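Local coordinates for protein ornithine decarboxylase (Entamoeba histolytica, PDB 4AIB) that probably catalyses the pyridoxal 5'-phosphate-dependent decarboxylation of L-ornithine to putrescine, acting as a homodimer whose active sites draw on both subunits, at residues Phe28-Glu34 with Val380-Leu386; Cys58-Leu64 with Ala263-Phe267. All blocks are in the same frame, centred on the assembly; numbering follows the deposited sequence.

Overall arrangement
Contacts 1 and 2 show how a two-domain enzyme ties distant parts of its chain together where its β-sheet domain meets its TIM barrel. Contact 1, partly buried and with its centre about 19 Å from that of the chain, is made chiefly by backbone hydrogen bonds between parallel strands. Contact 2, buried throughout and with its centre only about 8 Å away from the chain's, works by side-chain packing, the two segments being joined by no hydrogen bond of their own. The contact centres lie about 11 Å apart, and contact 2 is nested in the chain loop that contact 1 closes. They touch directly: D32 N lies 2.8 Å from A266 O, probably hydrogen-bonded, while the rings of F31 and F267 meet.

Contact 1: Phe28-Glu34 with Val380-Leu386; sequences FWIFDTE and VIYTLPL
Strands 28-31 and 380-383 run parallel, W29 beside I381 and F31 beside T383, their short axes 28° apart. Residues W29 and F31 use both their N-H and C=O groups toward the partner strand, the ladder expected of a parallel pair: W29 N donates to V380 O (2.8 Å), W29 O accepts from Y382 N, F31 N reaches Y382 O, and F31 O takes L384 N at 3.0 Å, just beyond the strand.

On one face of the sheet, Y382 turns its edge to the ring of F28 in an offset edge-to-face pair, planes at 88° and centroids 5.5 Å apart. With CG of F28 set between its own N and carbonyl carbon (chi1 63°), the ring meets Y382 CD2, 3.7 Å from F28 CD1. Farther along this face, I30 CG2 meets L384 CD1 at 3.8 Å. On the other face I381 spreads its two branches, CG1 against W29 CB and CG2 against F31 CB, while T383 CG2 comes to the edge of the F31 ring. Past the strands, L386 CD2 packs on T33 CB (3.5 Å).

D32 is the N-cap of helix 33-46, and its OD2 is held by H268. Strand 267-281 pairs antiparallel with strand 27-31, which thus lies between it and 380-383. Helix 6-16 covers the F28, I30 and L384 face through L15 and F11; L64 and L67 of helix 62-70 pack against F31.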
loop_
_atom_site.group_PDB
_atom_site.type_symbol
_atom_site.label_atom_id
_atom_site.label_comp_id
_atom_site.label_asym_id
_atom_site.label_seq_id
_atom_site.Cartn_x
_atom_site.Cartn_y
_atom_site.Cartn_z
ATOM N N PHE A 28 2.701 14.486 -12.840
ATOM C CA PHE A 28 1.426 15.187 -12.691
ATOM C C PHE A 28 0.270 14.427 -13.339
ATOM O O PHE A 28 0.469 13.670 -14.293
ATOM C CB PHE A 28 1.513 16.627 -13.226
ATOM C CG PHE A 28 1.792 16.724 -14.702
ATOM C CD1 PHE A 28 0.748 16.741 -15.623
ATOM C CD2 PHE A 28 3.098 16.821 -15.171
ATOM C CE1 PHE A 28 1.001 16.837 -16.982
ATOM C CE2 PHE A 28 3.357 16.919 -16.531
ATOM C CZ PHE A 28 2.308 16.930 -17.437
ATOM N N TRP A 29 -0.933 14.638 -12.812
ATOM C CA TRP A 29 -2.137 13.977 -13.311
ATOM C C TRP A 29 -2.899 14.854 -14.263
ATOM O O TRP A 29 -2.937 16.074 -14.100
ATOM C CB TRP A 29 -3.041 13.579 -12.151
ATOM C CG TRP A 29 -2.441 12.548 -11.224
ATOM C CD1 TRP A 29 -1.721 12.775 -10.052
ATOM C CD2 TRP A 29 -2.498 11.086 -11.357
ATOM N NE1 TRP A 29 -1.340 11.590 -9.474
ATOM C CE2 TRP A 29 -1.772 10.540 -10.202
ATOM C CE3 TRP A 29 -3.054 10.208 -12.281
ATOM C CZ2 TRP A 29 -1.625 9.174 -10.006
ATOM C CZ3 TRP A 29 -2.897 8.833 -12.071
ATOM C CH2 TRP A 29 -2.201 8.330 -10.961
ATOM N N ILE A 30 -3.511 14.237 -15.272
ATOM C CA ILE A 30 -4.408 14.944 -16.184
ATOM C C ILE A 30 -5.832 14.417 -16.013
ATOM O O ILE A 30 -6.099 13.236 -16.245
ATOM C CB ILE A 30 -3.960 14.838 -17.661
ATOM C CG1 ILE A 30 -2.607 15.534 -17.864
ATOM C CG2 ILE A 30 -5.010 15.446 -18.587
ATOM C CD1 ILE A 30 -2.005 15.346 -19.244
ATOM N N PHE A 31 -6.734 15.302 -15.596
ATOM C CA PHE A 31 -8.126 14.935 -15.361
ATOM C C PHE A 31 -8.946 15.015 -16.648
ATOM O O PHE A 31 -9.285 16.105 -17.119
ATOM C CB PHE A 31 -8.735 15.807 -14.254
ATOM C CG PHE A 31 -10.123 15.395 -13.845
ATOM C CD1 PHE A 31 -10.367 14.127 -13.327
ATOM C CD2 PHE A 31 -11.186 16.282 -13.965
ATOM C CE1 PHE A 31 -11.646 13.748 -12.948
ATOM C CE2 PHE A 31 -12.468 15.910 -13.587
ATOM C CZ PHE A 31 -12.697 14.641 -13.077
ATOM N N ASP A 32 -9.247 13.848 -17.211
ATOM C CA ASP A 32 -10.022 13.744 -18.444
ATOM C C ASP A 32 -11.513 13.776 -18.124
ATOM O O ASP A 32 -12.119 12.744 -17.826
ATOM C CB ASP A 32 -9.655 12.459 -19.199
ATOM C CG ASP A 32 -10.057 12.494 -20.669
ATOM O OD1 ASP A 32 -10.838 13.382 -21.075
ATOM O OD2 ASP A 32 -9.586 11.620 -21.428
ATOM N N THR A 33 -12.093 14.972 -18.184
ATOM C CA THR A 33 -13.505 15.180 -17.865
ATOM C C THR A 33 -14.413 14.476 -18.874
ATOM O O THR A 33 -15.417 13.870 -18.492
ATOM C CB THR A 33 -13.853 16.682 -17.802
ATOM O OG1 THR A 33 -12.789 17.400 -17.166
ATOM C CG2 THR A 33 -15.146 16.915 -17.038
ATOM N N GLU A 34 -14.048 14.552 -20.153
ATOM C CA GLU A 34 -14.788 13.882 -21.226
ATOM C C GLU A 34 -14.696 12.363 -21.125
ATOM O O GLU A 34 -15.632 11.656 -21.501
ATOM C CB GLU A 34 -14.294 14.341 -22.599
ATOM C CG GLU A 34 -14.790 15.717 -23.020
ATOM C CD GLU A 34 -14.531 16.016 -24.486
ATOM O OE1 GLU A 34 -14.764 15.128 -25.336
ATOM O OE2 GLU A 34 -14.100 17.148 -24.791
ATOM N N VAL A 380 0.480 17.147 -8.793
ATOM C CA VAL A 380 -0.536 18.152 -9.111
ATOM C C VAL A 380 -1.482 17.592 -10.173
ATOM O O VAL A 380 -1.056 16.848 -11.058
ATOM C CB VAL A 380 0.107 19.465 -9.625
ATOM C CG1 VAL A 380 -0.930 20.575 -9.743
ATOM C CG2 VAL A 380 1.238 19.907 -8.706
ATOM N N ILE A 381 -2.764 17.944 -10.076
ATOM C CA ILE A 381 -3.770 17.495 -11.040
ATOM C C ILE A 381 -4.226 18.655 -11.930
ATOM O O ILE A 381 -4.777 19.645 -11.443
ATOM C CB ILE A 381 -4.990 16.843 -10.344
ATOM C CG1 ILE A 381 -4.535 15.737 -9.380
ATOM C CG2 ILE A 381 -5.968 16.291 -11.375
ATOM C CD1 ILE A 381 -5.559 15.361 -8.327
ATOM N N TYR A 382 -3.983 18.521 -13.232
ATOM C CA TYR A 382 -4.397 19.520 -14.218
ATOM C C TYR A 382 -5.587 19.008 -15.027
ATOM O O TYR A 382 -5.557 17.892 -15.549
ATOM C CB TYR A 382 -3.241 19.870 -15.161
ATOM C CG TYR A 382 -2.006 20.418 -14.476
ATOM C CD1 TYR A 382 -1.863 21.786 -14.243
ATOM C CD2 TYR A 382 -0.974 19.569 -14.073
ATOM C CE1 TYR A 382 -0.731 22.291 -13.618
ATOM C CE2 TYR A 382 0.159 20.065 -13.448
ATOM C CZ TYR A 382 0.277 21.425 -13.223
ATOM O OH TYR A 382 1.402 21.917 -12.603
ATOM N N THR A 383 -6.632 19.823 -15.128
ATOM C CA THR A 383 -7.828 19.450 -15.880
ATOM C C THR A 383 -7.593 19.624 -17.381
ATOM O O THR A 383 -7.090 20.659 -17.825
ATOM C CB THR A 383 -9.064 20.260 -15.428
ATOM O OG1 THR A 383 -9.171 20.214 -14.000
ATOM C CG2 THR A 383 -10.343 19.694 -16.039
ATOM N N LEU A 384 -7.952 18.593 -18.145
ATOM C CA LEU A 384 -7.831 18.604 -19.600
ATOM C C LEU A 384 -8.809 19.605 -20.223
ATOM O O LEU A 384 -9.992 19.618 -19.865
ATOM C CB LEU A 384 -8.073 17.197 -20.161
ATOM C CG LEU A 384 -7.815 16.914 -21.646
ATOM C CD1 LEU A 384 -6.328 16.797 -21.942
ATOM C CD2 LEU A 384 -8.539 15.648 -22.076
ATOM N N PRO A 385 -8.314 20.450 -21.149
ATOM C CA PRO A 385 -9.145 21.442 -21.839
ATOM C C PRO A 385 -10.196 20.800 -22.740
ATOM O O PRO A 385 -9.925 19.785 -23.390
ATOM C CB PRO A 385 -8.133 22.226 -22.682
ATOM C CG PRO A 385 -6.965 21.314 -22.838
ATOM C CD PRO A 385 -6.900 20.553 -21.550
ATOM N N LEU A 386 -11.382 21.401 -22.771
ATOM C CA LEU A 386 -12.502 20.895 -23.565
ATOM C C LEU A 386 -13.447 22.022 -23.955
ATOM O O LEU A 386 -13.637 22.966 -23.189
ATOM C CB LEU A 386 -13.257 19.798 -22.800
ATOM C CG LEU A 386 -13.574 20.019 -21.315
ATOM C CD1 LEU A 386 -15.011 20.472 -21.100
ATOM C CD2 LEU A 386 -13.278 18.755 -20.527
#

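Contact 2: Cys58-Leu64 with Ala263-Phe267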
loop_
_atom_site.group_PDB
_atom_site.type_symbol
_atom_site.label_atom_id
_atom_site.label_comp_id
_atom_site.label_asym_id
_atom_site.label_seq_id
_atom_site.Cartn_x
_atom_site.Cartn_y
_atom_site.Cartn_z
ATOM N N CYS A 58 -12.322 2.993 -4.777
ATOM C CA CYS A 58 -11.473 2.860 -5.961
ATOM C C CYS A 58 -10.677 4.136 -6.240
ATOM O O CYS A 58 -9.465 4.081 -6.460
ATOM C CB CYS A 58 -12.306 2.465 -7.183
ATOM S SG CYS A 58 -11.322 1.932 -8.602
ATOM N N ASN A 59 -11.365 5.277 -6.229
ATOM C CA ASN A 59 -10.729 6.587 -6.380
ATOM C C ASN A 59 -11.562 7.685 -5.711
ATOM O O ASN A 59 -12.561 8.137 -6.276
ATOM C CB ASN A 59 -10.484 6.911 -7.859
ATOM C CG ASN A 59 -9.455 8.012 -8.060
ATOM O OD1 ASN A 59 -9.275 8.884 -7.208
ATOM N ND2 ASN A 59 -8.776 7.978 -9.199
ATOM N N PRO A 60 -11.151 8.115 -4.501
ATOM C CA PRO A 60 -11.898 9.107 -3.727
ATOM C C PRO A 60 -11.515 10.570 -4.004
ATOM O O PRO A 60 -11.744 11.433 -3.151
ATOM C CB PRO A 60 -11.563 8.729 -2.282
ATOM C CG PRO A 60 -10.190 8.153 -2.358
ATOM C CD PRO A 60 -10.009 7.575 -3.738
ATOM N N GLU A 61 -10.956 10.842 -5.183
ATOM C CA GLU A 61 -10.589 12.203 -5.580
ATOM C C GLU A 61 -11.842 13.074 -5.681
ATOM O O GLU A 61 -12.746 12.760 -6.458
ATOM C CB GLU A 61 -9.828 12.193 -6.912
ATOM C CG GLU A 61 -8.896 13.379 -7.135
ATOM C CD GLU A 61 -9.596 14.595 -7.717
ATOM O OE1 GLU A 61 -10.116 15.420 -6.940
ATOM O OE2 GLU A 61 -9.608 14.741 -8.956
ATOM N N PRO A 62 -11.898 14.165 -4.888
ATOM C CA PRO A 62 -13.046 15.075 -4.786
ATOM C C PRO A 62 -13.704 15.459 -6.117
ATOM O O PRO A 62 -14.933 15.494 -6.197
ATOM C CB PRO A 62 -12.445 16.312 -4.118
ATOM C CG PRO A 62 -11.370 15.761 -3.249
ATOM C CD PRO A 62 -10.815 14.557 -3.962
ATOM N N HIS A 63 -12.898 15.738 -7.141
ATOM C CA HIS A 63 -13.418 16.171 -8.441
ATOM C C HIS A 63 -14.145 15.081 -9.178
ATOM O O HIS A 63 -15.200 15.327 -9.763
ATOM C CB HIS A 63 -12.306 16.751 -9.311
ATOM C CG HIS A 63 -11.649 17.979 -8.725
ATOM N ND1 HIS A 63 -10.321 18.061 -8.524
ATOM C CD2 HIS A 63 -12.189 19.188 -8.289
ATOM C CE1 HIS A 63 -10.024 19.262 -7.992
ATOM N NE2 HIS A 63 -11.168 19.949 -7.847
ATOM N N LEU A 64 -13.585 13.871 -9.154
ATOM C CA LEU A 64 -14.188 12.710 -9.811
ATOM C C LEU A 64 -15.478 12.268 -9.119
ATOM O O LEU A 64 -16.472 11.964 -9.783
ATOM C CB LEU A 64 -13.185 11.548 -9.874
ATOM C CG LEU A 64 -13.639 10.181 -10.411
ATOM C CD1 LEU A 64 -14.045 10.250 -11.877
ATOM C CD2 LEU A 64 -12.549 9.141 -10.205
ATOM N N ALA A 263 -13.295 4.883 -12.930
ATOM C CA ALA A 263 -12.062 5.563 -12.530
ATOM C C ALA A 263 -10.918 5.468 -13.543
ATOM O O ALA A 263 -10.036 6.330 -13.561
ATOM C CB ALA A 263 -11.603 5.058 -11.168
ATOM N N SER A 264 -10.938 4.428 -14.379
ATOM C CA SER A 264 -9.846 4.154 -15.319
ATOM C C SER A 264 -9.573 5.312 -16.279
ATOM O O SER A 264 -8.477 5.868 -16.290
ATOM C CB SER A 264 -10.111 2.862 -16.104
ATOM O OG SER A 264 -11.255 2.986 -16.933
ATOM N N ASN A 265 -10.578 5.682 -17.065
ATOM C CA ASN A 265 -10.415 6.708 -18.092
ATOM C C ASN A 265 -10.488 8.138 -17.553
ATOM O O ASN A 265 -10.481 9.099 -18.325
ATOM C CB ASN A 265 -11.439 6.499 -19.213
ATOM C CG ASN A 265 -11.411 5.089 -19.777
ATOM O OD1 ASN A 265 -10.345 4.527 -20.034
ATOM N ND2 ASN A 265 -12.590 4.510 -19.974
ATOM N N ALA A 266 -10.541 8.266 -16.228
ATOM C CA ALA A 266 -10.666 9.562 -15.563
ATOM C C ALA A 266 -9.344 10.324 -15.483
ATOM O O ALA A 266 -9.310 11.539 -15.689
ATOM C CB ALA A 266 -11.252 9.383 -14.172
ATOM N N PHE A 267 -8.265 9.607 -15.178
ATOM C CA PHE A 267 -6.959 10.229 -14.972
ATOM C C PHE A 267 -5.886 9.703 -15.919
ATOM O O PHE A 267 -5.934 8.552 -16.359
ATOM C CB PHE A 267 -6.502 10.048 -13.522
ATOM C CG PHE A 267 -7.321 10.817 -12.525
ATOM C CD1 PHE A 267 -7.036 12.152 -12.249
ATOM C CD2 PHE A 267 -8.377 10.207 -11.854
ATOM C CE1 PHE A 267 -7.789 12.862 -11.328
ATOM C CE2 PHE A 267 -9.134 10.913 -10.933
ATOM C CZ PHE A 267 -8.839 12.242 -10.669
#
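E61 OE1 accepts the backbone N-H of H63 in a nearly straight bond of 2.8 Å (175°) and so caps helix 62-70, while the other oxygen of this carboxylate reaches the edge of the F267 ring across the contact. The segment 58-64 follows a strand of the TIM-barrel domain, directly after K57, the predicted attachment point of the cofactor. It passes through an Asx turn, in which N59 OD1 receives E61 N at 3.3 Å, before the helix starts.

Against this turn stands the ring of F267, at the point where helix 260-264 has given way to strand 267-281. Three side chains meet its outer atoms. E61 bends at chi2 (-85°), which folds its carboxylate back to the rim of the ring, with OE2 in the ring plane beside CZ and CE1. The amide plane of N59 is turned only 24° from that of the ring, and ND2 approaches obliquely, 3.4 Å from F267 CE2; ND2 also makes a weak hydrogen bond to G361 O. L64 brings CD2 to the ring edge, 3.9 Å from F267 CE2.

Outside the segments, F31 and I381 also pack on F267, and V36 of helix 33-46 touches L64 and A266, so that helices 33-46 and 62-70 and the sheet strands meet around F267 and L64. Beside this cluster, A263 sets its methyl against the start of the turn: its CB lies 4.0 Å from N59 CB and 4.1 Å from C58 SG.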